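Local structure of cyclodipeptide synthase, BtCDPS (Bacillus thermoamylovorans, 6ZTU) at residues P35-F40 with A199-W204; S52-K57 with R102-E107; L71-G76 with L170-K175; D136-K141 with S213-K218. The protein probably joins two aminoacyl groups delivered by charged tRNAs into a cyclic dipeptide, as other members of the cyclodipeptide synthase family do. All coordinates share one frame; numbering follows the deposited sequence. Where two conformers were deposited one is given.

Contact 1: P35-F40 with A199-W204; sequences PFNSKF and AYHRPW. With 0RE ((2S)-hexane-1,2-diol), chain B.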
# COMPACT_ATOMS: atom_id res chain seq x y z
N PRO A 35 -5.90 2.39 -5.19
CA PRO A 35 -7.04 3.02 -5.85
C PRO A 35 -6.82 3.18 -7.35
O PRO A 35 -5.70 3.37 -7.83
CB PRO A 35 -7.13 4.39 -5.16
CG PRO A 35 -5.70 4.71 -4.83
CD PRO A 35 -5.09 3.37 -4.44
N PHE A 36 -7.93 3.11 -8.09
CA PHE A 36 -7.93 3.29 -9.55
C PHE A 36 -7.04 2.25 -10.22
O PHE A 36 -6.30 2.54 -11.16
CB PHE A 36 -7.52 4.71 -9.92
CG PHE A 36 -8.13 5.74 -9.03
CD1 PHE A 36 -9.51 5.85 -8.93
CD2 PHE A 36 -7.35 6.58 -8.26
CE1 PHE A 36 -10.09 6.79 -8.10
CE2 PHE A 36 -7.92 7.53 -7.43
CZ PHE A 36 -9.29 7.62 -7.34
N ASN A 37 -7.14 1.02 -9.73
CA ASN A 37 -6.35 -0.10 -10.22
C ASN A 37 -7.32 -1.25 -10.47
O ASN A 37 -7.95 -1.74 -9.53
CB ASN A 37 -5.27 -0.49 -9.20
CG ASN A 37 -4.39 -1.63 -9.68
OD1 ASN A 37 -4.84 -2.52 -10.40
ND2 ASN A 37 -3.14 -1.61 -9.27
N SER A 38 -7.44 -1.67 -11.73
CA SER A 38 -8.46 -2.65 -12.10
C SER A 38 -8.26 -4.00 -11.43
O SER A 38 -9.21 -4.78 -11.36
CB SER A 38 -8.48 -2.84 -13.62
OG SER A 38 -7.16 -2.83 -14.15
N LYS A 39 -7.05 -4.28 -10.94
CA LYS A 39 -6.79 -5.55 -10.27
C LYS A 39 -7.74 -5.79 -9.09
O LYS A 39 -8.11 -6.94 -8.82
CB LYS A 39 -5.34 -5.58 -9.79
CG LYS A 39 -4.94 -6.82 -9.02
CD LYS A 39 -4.18 -7.75 -9.91
CE LYS A 39 -3.64 -8.94 -9.17
NZ LYS A 39 -3.25 -9.94 -10.19
N PHE A 40 -8.14 -4.73 -8.39
CA PHE A 40 -8.87 -4.88 -7.13
C PHE A 40 -10.38 -4.86 -7.39
O PHE A 40 -11.12 -3.98 -6.97
CB PHE A 40 -8.44 -3.80 -6.15
CG PHE A 40 -7.02 -3.96 -5.71
CD1 PHE A 40 -6.70 -4.83 -4.68
CD2 PHE A 40 -6.01 -3.27 -6.35
CE1 PHE A 40 -5.38 -4.99 -4.28
CE2 PHE A 40 -4.69 -3.43 -5.96
CZ PHE A 40 -4.37 -4.29 -4.92
N ALA A 199 1.18 -6.59 2.28
CA ALA A 199 1.08 -7.54 1.18
C ALA A 199 0.52 -6.86 -0.06
O ALA A 199 -0.50 -6.17 0.01
CB ALA A 199 0.21 -8.75 1.55
N TYR A 200 1.17 -7.09 -1.19
CA TYR A 200 0.80 -6.45 -2.44
C TYR A 200 1.24 -7.38 -3.56
O TYR A 200 1.99 -8.33 -3.33
CB TYR A 200 1.44 -5.06 -2.56
CG TYR A 200 0.82 -4.18 -3.62
CD1 TYR A 200 -0.50 -3.78 -3.52
CD2 TYR A 200 1.58 -3.74 -4.70
CE1 TYR A 200 -1.06 -2.97 -4.49
CE2 TYR A 200 1.03 -2.93 -5.67
CZ TYR A 200 -0.29 -2.54 -5.56
OH TYR A 200 -0.85 -1.73 -6.53
N HIS A 201 0.77 -7.11 -4.78
CA HIS A 201 1.03 -8.05 -5.87
C HIS A 201 2.19 -7.63 -6.77
O HIS A 201 2.46 -8.30 -7.78
CB HIS A 201 -0.24 -8.23 -6.71
CG HIS A 201 -0.70 -6.96 -7.35
ND1 HIS A 201 -1.34 -5.97 -6.65
CD2 HIS A 201 -0.58 -6.51 -8.62
CE1 HIS A 201 -1.62 -4.97 -7.47
NE2 HIS A 201 -1.16 -5.27 -8.67
N ARG A 202 2.89 -6.56 -6.43
CA ARG A 202 4.02 -6.12 -7.23
C ARG A 202 5.23 -5.94 -6.33
O ARG A 202 5.09 -5.65 -5.13
CB ARG A 202 3.70 -4.81 -7.96
CG ARG A 202 2.54 -4.95 -8.97
CD ARG A 202 2.99 -5.42 -10.37
NE ARG A 202 4.23 -4.76 -10.82
CZ ARG A 202 5.28 -5.40 -11.34
NH1 ARG A 202 5.26 -6.73 -11.46
NH2 ARG A 202 6.34 -4.72 -11.73
N PRO A 203 6.44 -6.13 -6.86
CA PRO A 203 7.64 -5.85 -6.07
C PRO A 203 7.70 -4.39 -5.66
O PRO A 203 7.09 -3.51 -6.28
CB PRO A 203 8.79 -6.20 -7.03
CG PRO A 203 8.18 -7.02 -8.10
CD PRO A 203 6.75 -6.60 -8.22
N TRP A 204 8.44 -4.13 -4.59
CA TRP A 204 8.68 -2.78 -4.09
C TRP A 204 10.17 -2.48 -4.25
O TRP A 204 10.98 -2.85 -3.39
CB TRP A 204 8.20 -2.67 -2.65
CG TRP A 204 8.40 -1.32 -2.01
CD1 TRP A 204 8.34 -0.09 -2.62
CD2 TRP A 204 8.73 -1.08 -0.64
NE1 TRP A 204 8.60 0.90 -1.70
CE2 TRP A 204 8.85 0.32 -0.48
CE3 TRP A 204 8.93 -1.91 0.47
CZ2 TRP A 204 9.16 0.90 0.74
CZ3 TRP A 204 9.24 -1.32 1.68
CH2 TRP A 204 9.37 0.07 1.81
O01 0RE B . 0.86 1.08 -2.78
C02 0RE B . 0.13 -0.09 -2.96
C03 0RE B . -0.22 -0.66 -1.59
O04 0RE B . 0.88 -1.34 -1.07
C05 0RE B . -0.64 0.49 -0.68
C06 0RE B . -1.86 1.19 -1.25
C07 0RE B . -2.16 2.42 -0.39
C08 0RE B . -3.47 2.15 0.32
O HOH W 1 -1.17 -3.45 -10.69
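A single water joins N37 to H201 where the two side chains reach toward each other tip to tip: it lies 2.7 Å from H201 NE2, in the plane of the imidazole, and also accepts a hydrogen bond from N37 ND2. The setting is that of a Rossmann-like sheet, in which the loops beyond the carboxyl ends of neighbouring parallel strands line a pocket; here the loop 35-40 comes after strand 28-32, and the other segment takes in the end of strand 196-200 and the loop after it. An Asx turn holds the amide of N37 from its other side, since OD1 accepts from the backbone N of K39 at 2.9 Å, and this should restrain the flip that would take ND2 away from the water. K39 lays its aliphatic chain across one face of the imidazole in a CH-pi contact, CG lying 4.2 Å from the ring centroid, while CD and CE run on past CD2. F40 meets the same ring obliquely, its plane turned by 68°, and touches Y200 with its tip, CZ to CE1 at 3.6 Å. The rings of Y44 and F40 are edge-to-face, so helix 42-55 backs this cluster. Y200 has the imidazole on one face and the ligand on the other. H201 has its CG between the backbone N and the carbonyl carbon (chi1 62°), and its ring lies with ND1 3.6 Å above the plane of the tyrosine ring, over its centre. Against the opposite face lies the bound hexanediol, itself hydrogen-bonded to E180, with its C02 3.5 Å from Y200 CE1.

Contact 2: S52-K57 with R102-E107; sequences SSKNFK and RKNGRE
CG of R106 is anti to the carbonyl carbon (chi1 -68°), and a bend at chi2 (-85°) turns CD off the extended path; beyond it the chain runs straight and delivers the guanidinium to the backbone of S53, F56 and K57. Three carbonyl groups receive it at its edge. NH2 gives two bonds, to S53 O at 2.7 Å and to F56 O at 2.8 Å; the second lies nearly along the C=O axis. NH1 donates to K57 O at 2.8 Å, approaching from above that carbonyl's plane (61° out of it). The R106 side chain, from the loop that leaves helix 79-103, thus binds backbone carbonyls at and just after the carboxyl end of helix 42-55. Helix 79-103 itself closes in a Schellman motif with G105, at positive phi, as the C-prime residue, and R106 comes directly after it. S53 fits between R106 and N104: its OG lies 3.6 Å from R106 CG, and its CB is 3.3 Å from N104 OD1. These are packing contacts, for S53 OG bonds I49 O within its own helix, and N104 ND2 turns to A100 O and D50 OD1. A leucine in place of R106 would probably leave the carbonyls of S53, F56 and K57 without their common donor and set the turn at 55-57 freer to move against the other loop. The positive charge of R106 probably gains from the partial negative charge at the helix's carboxyl end, and one guanidinium binds three carbonyls, from the last turn of the helix and the two residues that follow it.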
# COMPACT_ATOMS: atom_id res chain seq x y z
N SER A 52 -6.13 -14.52 3.47
CA SER A 52 -5.53 -13.95 4.67
C SER A 52 -6.20 -14.50 5.92
O SER A 52 -5.52 -14.78 6.92
CB SER A 52 -5.66 -12.43 4.65
OG SER A 52 -4.81 -11.87 3.67
N SER A 53 -7.53 -14.62 5.89
CA SER A 53 -8.28 -15.10 7.04
C SER A 53 -7.92 -16.53 7.39
O SER A 53 -8.00 -16.93 8.56
CB SER A 53 -9.78 -14.98 6.78
OG SER A 53 -10.18 -13.64 6.57
N LYS A 54 -7.52 -17.33 6.39
CA LYS A 54 -7.14 -18.71 6.67
C LYS A 54 -5.73 -18.80 7.24
O LYS A 54 -5.44 -19.72 8.00
CB LYS A 54 -7.24 -19.56 5.41
CG LYS A 54 -8.53 -20.35 5.31
CD LYS A 54 -9.75 -19.46 5.53
CE LYS A 54 -11.04 -20.27 5.47
NZ LYS A 54 -10.92 -21.35 4.44
N ASN A 55 -4.86 -17.86 6.89
CA ASN A 55 -3.45 -17.98 7.18
C ASN A 55 -3.00 -17.17 8.40
O ASN A 55 -2.11 -17.63 9.12
CB ASN A 55 -2.63 -17.54 5.96
CG ASN A 55 -2.49 -18.64 4.92
OD1 ASN A 55 -1.61 -19.49 5.02
ND2 ASN A 55 -3.37 -18.63 3.93
N PHE A 56 -3.57 -16.00 8.64
CA PHE A 56 -3.01 -15.07 9.62
C PHE A 56 -3.88 -14.94 10.86
O PHE A 56 -5.10 -15.04 10.79
CB PHE A 56 -2.81 -13.69 8.98
CG PHE A 56 -1.69 -13.66 8.00
CD1 PHE A 56 -1.90 -14.01 6.67
CD2 PHE A 56 -0.41 -13.31 8.40
CE1 PHE A 56 -0.85 -13.99 5.76
CE2 PHE A 56 0.63 -13.29 7.50
CZ PHE A 56 0.41 -13.63 6.17
N LYS A 57 -3.22 -14.67 11.99
CA LYS A 57 -3.95 -14.44 13.24
C LYS A 57 -4.80 -13.18 13.16
O LYS A 57 -5.94 -13.15 13.65
CB LYS A 57 -2.96 -14.36 14.41
CG LYS A 57 -2.21 -15.65 14.67
CD LYS A 57 -1.32 -15.50 15.89
CE LYS A 57 -0.22 -16.55 15.90
NZ LYS A 57 0.57 -16.48 17.16
N ARG A 102 -16.56 -9.90 6.99
CA ARG A 102 -17.73 -10.41 7.69
C ARG A 102 -17.98 -11.87 7.34
O ARG A 102 -18.26 -12.69 8.23
CB ARG A 102 -18.95 -9.55 7.35
CG ARG A 102 -20.26 -10.08 7.92
CD ARG A 102 -21.32 -8.99 7.95
NE ARG A 102 -21.26 -8.11 6.79
CZ ARG A 102 -21.80 -8.39 5.60
NH1 ARG A 102 -22.44 -9.54 5.41
NH2 ARG A 102 -21.70 -7.53 4.60
N LYS A 103 -17.86 -12.23 6.06
CA LYS A 103 -18.02 -13.61 5.64
C LYS A 103 -17.09 -14.55 6.41
O LYS A 103 -17.46 -15.69 6.71
CB LYS A 103 -17.76 -13.72 4.14
CG LYS A 103 -17.89 -15.11 3.55
CD LYS A 103 -17.58 -15.10 2.06
CE LYS A 103 -16.08 -14.98 1.81
NZ LYS A 103 -15.76 -14.82 0.35
N ASN A 104 -15.88 -14.09 6.74
CA ASN A 104 -14.91 -14.90 7.45
C ASN A 104 -15.00 -14.76 8.96
O ASN A 104 -14.12 -15.26 9.67
CB ASN A 104 -13.49 -14.52 7.01
CG ASN A 104 -13.14 -15.06 5.65
OD1 ASN A 104 -12.62 -16.17 5.54
ND2 ASN A 104 -13.39 -14.27 4.61
N GLY A 105 -16.02 -14.08 9.48
CA GLY A 105 -16.12 -13.89 10.91
C GLY A 105 -15.03 -13.02 11.50
O GLY A 105 -14.68 -13.19 12.67
N ARG A 106 -14.50 -12.09 10.71
CA ARG A 106 -13.37 -11.24 11.10
C ARG A 106 -13.84 -9.84 11.47
O ARG A 106 -14.82 -9.33 10.92
CB ARG A 106 -12.37 -11.14 9.95
CG ARG A 106 -11.62 -12.42 9.63
CD ARG A 106 -10.43 -12.55 10.53
NE ARG A 106 -9.68 -13.78 10.30
CZ ARG A 106 -8.51 -14.04 10.86
NH1 ARG A 106 -7.98 -13.16 11.70
NH2 ARG A 106 -7.89 -15.18 10.61
N GLU A 107 -13.09 -9.20 12.37
CA GLU A 107 -13.34 -7.79 12.67
C GLU A 107 -13.18 -6.95 11.41
O GLU A 107 -12.31 -7.20 10.58
CB GLU A 107 -12.36 -7.30 13.73
CG GLU A 107 -12.37 -8.10 15.01
CD GLU A 107 -12.84 -7.27 16.19
OE1 GLU A 107 -12.20 -7.33 17.26
OE2 GLU A 107 -13.86 -6.56 16.02

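Contact 3: L71-G76 with L170-K175; sequences LLEALG and LFHAVK
L71 and A173 form the tight part of this contact, their CA atoms only 5.2 Å apart, with L71 CD2 resting on A173 CB at 3.9 Å. L71 leaves its backbone pointing away from the partner helix, and the branch ending in CD2 comes back toward it. A74 adds a looser touch, CB to the same methyl of A173 at 4.4 Å. Both L71 and A173 are buried, and behind them stands helix 137-157, with R154 against the leucine and S147 against the alanine. This is close helix-helix packing across a small residue: the last turn of helix 68-74 lies on helix 167-191, which further along bears Y176 and E180 of the diol pocket. Toward the partly exposed side, polar groups take over. H172, with CG anti to its backbone N (chi1 -167°), donates from NE2 to E73 OE1 at 2.6 Å in a His-carboxylate hydrogen bond. The oxygen lies in the imidazole plane, whereas the donor meets OE1 on its anti side, 28° out of the carboxylate plane. An alanine in place of H172 would probably cost E73 OE1 this donor, though not its salt bridge with K69, and open a gap where the ring edge now lies near A74 N. The other oxygen, E73 OE2, is hydrogen-bonded to T79 OG1. E73 CB also lies 3.5 Å from H172 NE2.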
# COMPACT_ATOMS: atom_id res chain seq x y z
N LEU A 71 -3.29 11.74 -7.48
CA LEU A 71 -3.02 10.88 -8.62
C LEU A 71 -3.90 11.27 -9.80
O LEU A 71 -3.46 11.24 -10.95
CB LEU A 71 -3.25 9.41 -8.25
CG LEU A 71 -2.44 8.86 -7.07
CD1 LEU A 71 -2.80 7.40 -6.86
CD2 LEU A 71 -0.93 9.01 -7.30
N LEU A 72 -5.15 11.65 -9.53
CA LEU A 72 -6.03 12.11 -10.59
C LEU A 72 -5.73 13.55 -10.99
O LEU A 72 -5.67 13.86 -12.19
CB LEU A 72 -7.49 11.95 -10.15
CG LEU A 72 -7.95 10.55 -9.73
CD1 LEU A 72 -9.39 10.57 -9.21
CD2 LEU A 72 -7.81 9.53 -10.86
N GLU A 73 -5.48 14.43 -10.02
CA GLU A 73 -5.16 15.82 -10.32
C GLU A 73 -3.92 15.93 -11.21
O GLU A 73 -3.81 16.85 -12.02
CB GLU A 73 -4.96 16.61 -9.03
CG GLU A 73 -6.23 16.76 -8.22
CD GLU A 73 -5.99 17.47 -6.92
OE1 GLU A 73 -4.88 17.37 -6.36
OE2 GLU A 73 -6.93 18.15 -6.45
N ALA A 74 -2.97 15.00 -11.04
CA ALA A 74 -1.78 15.04 -11.88
C ALA A 74 -2.07 14.56 -13.30
O ALA A 74 -1.41 15.00 -14.25
CB ALA A 74 -0.67 14.20 -11.25
N LEU A 75 -3.04 13.67 -13.47
CA LEU A 75 -3.46 13.21 -14.79
C LEU A 75 -4.56 14.07 -15.38
O LEU A 75 -5.44 13.56 -16.08
CB LEU A 75 -3.90 11.74 -14.73
CG LEU A 75 -2.81 10.74 -14.34
CD1 LEU A 75 -3.36 9.33 -14.13
CD2 LEU A 75 -1.72 10.72 -15.39
N GLY A 76 -4.53 15.38 -15.11
CA GLY A 76 -5.58 16.27 -15.57
C GLY A 76 -6.96 15.89 -15.07
O GLY A 76 -7.79 15.38 -15.84
N LEU A 170 4.91 14.64 -11.26
CA LEU A 170 5.59 13.74 -10.32
C LEU A 170 5.59 14.31 -8.91
O LEU A 170 5.38 13.57 -7.93
CB LEU A 170 7.04 13.51 -10.76
CG LEU A 170 7.25 12.70 -12.04
CD1 LEU A 170 8.74 12.64 -12.39
CD2 LEU A 170 6.69 11.30 -11.89
N PHE A 171 5.85 15.60 -8.77
CA PHE A 171 5.93 16.19 -7.43
C PHE A 171 4.55 16.32 -6.81
O PHE A 171 4.44 16.29 -5.58
CB PHE A 171 6.66 17.53 -7.48
CG PHE A 171 8.15 17.41 -7.37
CD1 PHE A 171 8.76 17.43 -6.12
CD2 PHE A 171 8.95 17.24 -8.49
CE1 PHE A 171 10.13 17.31 -6.00
CE2 PHE A 171 10.32 17.11 -8.39
CZ PHE A 171 10.92 17.15 -7.14
N HIS A 172 3.50 16.46 -7.62
CA HIS A 172 2.16 16.48 -7.05
C HIS A 172 1.75 15.09 -6.57
O HIS A 172 1.26 14.94 -5.45
CB HIS A 172 1.15 17.01 -8.07
CG HIS A 172 -0.19 17.35 -7.48
ND1 HIS A 172 -0.35 18.32 -6.52
CD2 HIS A 172 -1.42 16.84 -7.71
CE1 HIS A 172 -1.62 18.40 -6.19
NE2 HIS A 172 -2.30 17.51 -6.90
N ALA A 173 1.96 14.07 -7.41
CA ALA A 173 1.60 12.71 -7.05
C ALA A 173 2.52 12.11 -5.98
O ALA A 173 2.11 11.14 -5.32
CB ALA A 173 1.62 11.82 -8.28
N VAL A 174 3.73 12.63 -5.79
CA VAL A 174 4.60 12.02 -4.77
C VAL A 174 4.06 12.30 -3.37
O VAL A 174 4.45 11.61 -2.41
CB VAL A 174 6.06 12.48 -4.94
CG1 VAL A 174 6.30 13.83 -4.30
CG2 VAL A 174 7.04 11.42 -4.38
N LYS A 175 3.15 13.26 -3.22
CA LYS A 175 2.51 13.44 -1.92
C LYS A 175 1.76 12.19 -1.50
O LYS A 175 1.69 11.87 -0.31
CB LYS A 175 1.59 14.66 -1.96
CG LYS A 175 2.37 15.96 -2.05
CD LYS A 175 1.47 17.15 -2.35
CE LYS A 175 2.31 18.39 -2.57
NZ LYS A 175 3.28 18.56 -1.45

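Contact 4: D136-K141 with S213-K218; sequences DEKFRK and SEFYIK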
# COMPACT_ATOMS: atom_id res chain seq x y z
N ASP A 136 17.99 13.97 1.03
CA ASP A 136 18.77 12.90 0.39
C ASP A 136 18.29 12.76 -1.04
O ASP A 136 17.26 12.13 -1.29
CB ASP A 136 18.65 11.57 1.14
CG ASP A 136 19.45 10.45 0.46
OD1 ASP A 136 20.11 10.71 -0.56
OD2 ASP A 136 19.45 9.30 0.97
N GLU A 137 19.08 13.29 -1.99
CA GLU A 137 18.69 13.22 -3.40
C GLU A 137 18.45 11.79 -3.86
O GLU A 137 17.61 11.55 -4.75
CB GLU A 137 19.77 13.86 -4.28
CG GLU A 137 19.39 13.93 -5.77
CD GLU A 137 19.69 12.64 -6.51
OE1 GLU A 137 20.53 11.86 -6.01
OE2 GLU A 137 19.07 12.39 -7.56
N LYS A 138 19.18 10.83 -3.30
CA LYS A 138 19.01 9.43 -3.69
C LYS A 138 17.65 8.91 -3.24
O LYS A 138 16.95 8.24 -4.01
CB LYS A 138 20.13 8.58 -3.08
CG LYS A 138 20.13 7.11 -3.46
CD LYS A 138 21.20 6.40 -2.64
CE LYS A 138 21.11 4.89 -2.76
NZ LYS A 138 21.61 4.40 -4.07
N PHE A 139 17.25 9.24 -2.02
CA PHE A 139 15.92 8.84 -1.55
C PHE A 139 14.82 9.58 -2.31
O PHE A 139 13.81 8.97 -2.70
CB PHE A 139 15.82 9.11 -0.05
CG PHE A 139 14.55 8.64 0.57
CD1 PHE A 139 14.30 7.27 0.71
CD2 PHE A 139 13.60 9.55 1.01
CE1 PHE A 139 13.12 6.83 1.30
CE2 PHE A 139 12.41 9.10 1.60
CZ PHE A 139 12.18 7.75 1.73
N ARG A 140 15.03 10.87 -2.54
CA ARG A 140 14.08 11.66 -3.33
C ARG A 140 13.88 11.03 -4.70
O ARG A 140 12.73 10.89 -5.17
CB ARG A 140 14.61 13.09 -3.45
CG ARG A 140 13.68 14.15 -4.05
CD ARG A 140 14.47 15.46 -4.11
NE ARG A 140 13.75 16.60 -4.65
CZ ARG A 140 13.02 17.44 -3.92
NH1 ARG A 140 12.90 17.26 -2.61
NH2 ARG A 140 12.41 18.46 -4.49
N LYS A 141 14.96 10.63 -5.36
CA LYS A 141 14.86 10.01 -6.67
C LYS A 141 14.02 8.74 -6.63
O LYS A 141 13.18 8.52 -7.51
CB LYS A 141 16.27 9.72 -7.20
CG LYS A 141 16.34 9.24 -8.63
CD LYS A 141 17.82 9.14 -9.08
CE LYS A 141 17.95 8.62 -10.52
NZ LYS A 141 17.50 7.21 -10.68
N SER A 213 20.40 -1.55 2.74
CA SER A 213 21.01 -0.56 3.64
C SER A 213 21.53 0.67 2.90
O SER A 213 22.61 1.19 3.21
CB SER A 213 22.12 -1.19 4.48
OG SER A 213 21.70 -2.41 5.04
N GLU A 214 20.76 1.15 1.92
CA GLU A 214 21.18 2.27 1.08
C GLU A 214 20.73 3.64 1.60
O GLU A 214 21.14 4.66 1.03
CB GLU A 214 20.68 2.05 -0.35
CG GLU A 214 21.41 0.88 -1.05
CD GLU A 214 20.94 0.64 -2.47
OE1 GLU A 214 20.53 1.61 -3.14
OE2 GLU A 214 20.98 -0.52 -2.92
N PHE A 215 19.93 3.69 2.67
CA PHE A 215 19.41 4.95 3.18
C PHE A 215 19.44 4.95 4.70
O PHE A 215 19.51 3.91 5.35
CB PHE A 215 17.96 5.22 2.75
CG PHE A 215 17.72 5.05 1.30
CD1 PHE A 215 18.02 6.07 0.41
CD2 PHE A 215 17.15 3.88 0.80
CE1 PHE A 215 17.77 5.94 -0.93
CE2 PHE A 215 16.91 3.74 -0.55
CZ PHE A 215 17.22 4.77 -1.41
N TYR A 216 19.32 6.16 5.27
CA TYR A 216 19.06 6.27 6.69
C TYR A 216 17.63 5.92 7.01
O TYR A 216 17.34 5.57 8.16
CB TYR A 216 19.42 7.66 7.19
CG TYR A 216 20.92 7.88 7.22
CD1 TYR A 216 21.75 7.02 7.93
CD2 TYR A 216 21.51 8.92 6.52
CE1 TYR A 216 23.12 7.21 7.96
CE2 TYR A 216 22.87 9.11 6.54
CZ TYR A 216 23.67 8.25 7.26
OH TYR A 216 25.04 8.41 7.29
N ILE A 217 16.73 5.97 6.02
CA ILE A 217 15.40 5.39 6.16
C ILE A 217 15.51 3.87 6.24
O ILE A 217 16.10 3.24 5.36
CB ILE A 217 14.51 5.80 4.97
CG1 ILE A 217 14.14 7.28 5.03
CG2 ILE A 217 13.24 4.92 4.88
CD1 ILE A 217 12.97 7.58 5.92
N LYS A 218 14.93 3.29 7.29
CA LYS A 218 14.91 1.84 7.49
C LYS A 218 13.49 1.36 7.75
O LYS A 218 12.67 2.09 8.31
CB LYS A 218 15.78 1.42 8.69
CG LYS A 218 17.27 1.46 8.46
CD LYS A 218 18.00 0.97 9.71
CE LYS A 218 17.81 -0.52 9.91
NZ LYS A 218 18.95 -1.11 10.66
O HOH W 2 21.45 7.35 1.09
O HOH W 3 19.63 8.62 3.63
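F215 and F139 meet edge-to-face, the rim of F139 directed at the face of F215 with centroids 5.4 Å apart and planes at 74°. The contact extends to the helix backbone, F215 CE1 lying 3.5 Å from F139 CA. On F139 itself, I217 CG1 sits over one face in a CH-pi contact, 4.1 Å from the centroid. F215 is enclosed further: E214 CB lies over its other face, and D136 OD2 comes up in its plane to CD1 at 3.6 Å. K138 runs its CG past the same ring before its chain bends at chi4 and brings NZ to E214 OE1, a salt bridge of 3.1 Å in which NZ meets OE1 on its anti side, tilted 34° from the carboxylate plane. D136 is itself held in place: it is the N-cap of helix 137-157, its OD1 taking the backbone N of K138 at 2.9 Å from above the carboxylate plane. Its OD2 accepts hydrogen bonds from two waters, one of which also donates to E214 O while the other accepts from Y216 N, so the cap is wired to the backbone of the loop. Further out, N212 holds E214 OE2, and S213, at positive phi, is the C-prime residue of the Schellman motif that ends helix 205-211. L206 and I210 of that helix support F215, and Y132 of helix 120-135 lies against both F139 and I217.

In the fold
Contact 1 lies closest to the middle of the chain, about 8 Å from its centre, yet it is a surface contact beside the diol pocket, built on aromatic rings and water. The others, partly buried and 17 to 19 Å from the centre, join helix ends or flanks to one another or to loops. Contact 2 sits at the far end of helix 42-55, which the loop of contact 1 enters, and relies on one arginine and backbone carbonyls. Contacts 3 and 4, on the opposite side of the chain's centre from contact 2, combine apolar cores with a charged or polar rim. Their helices 137-157 and 167-191 follow each other in the chain, while F36 packs on L72, linking contact 1 to contact 3.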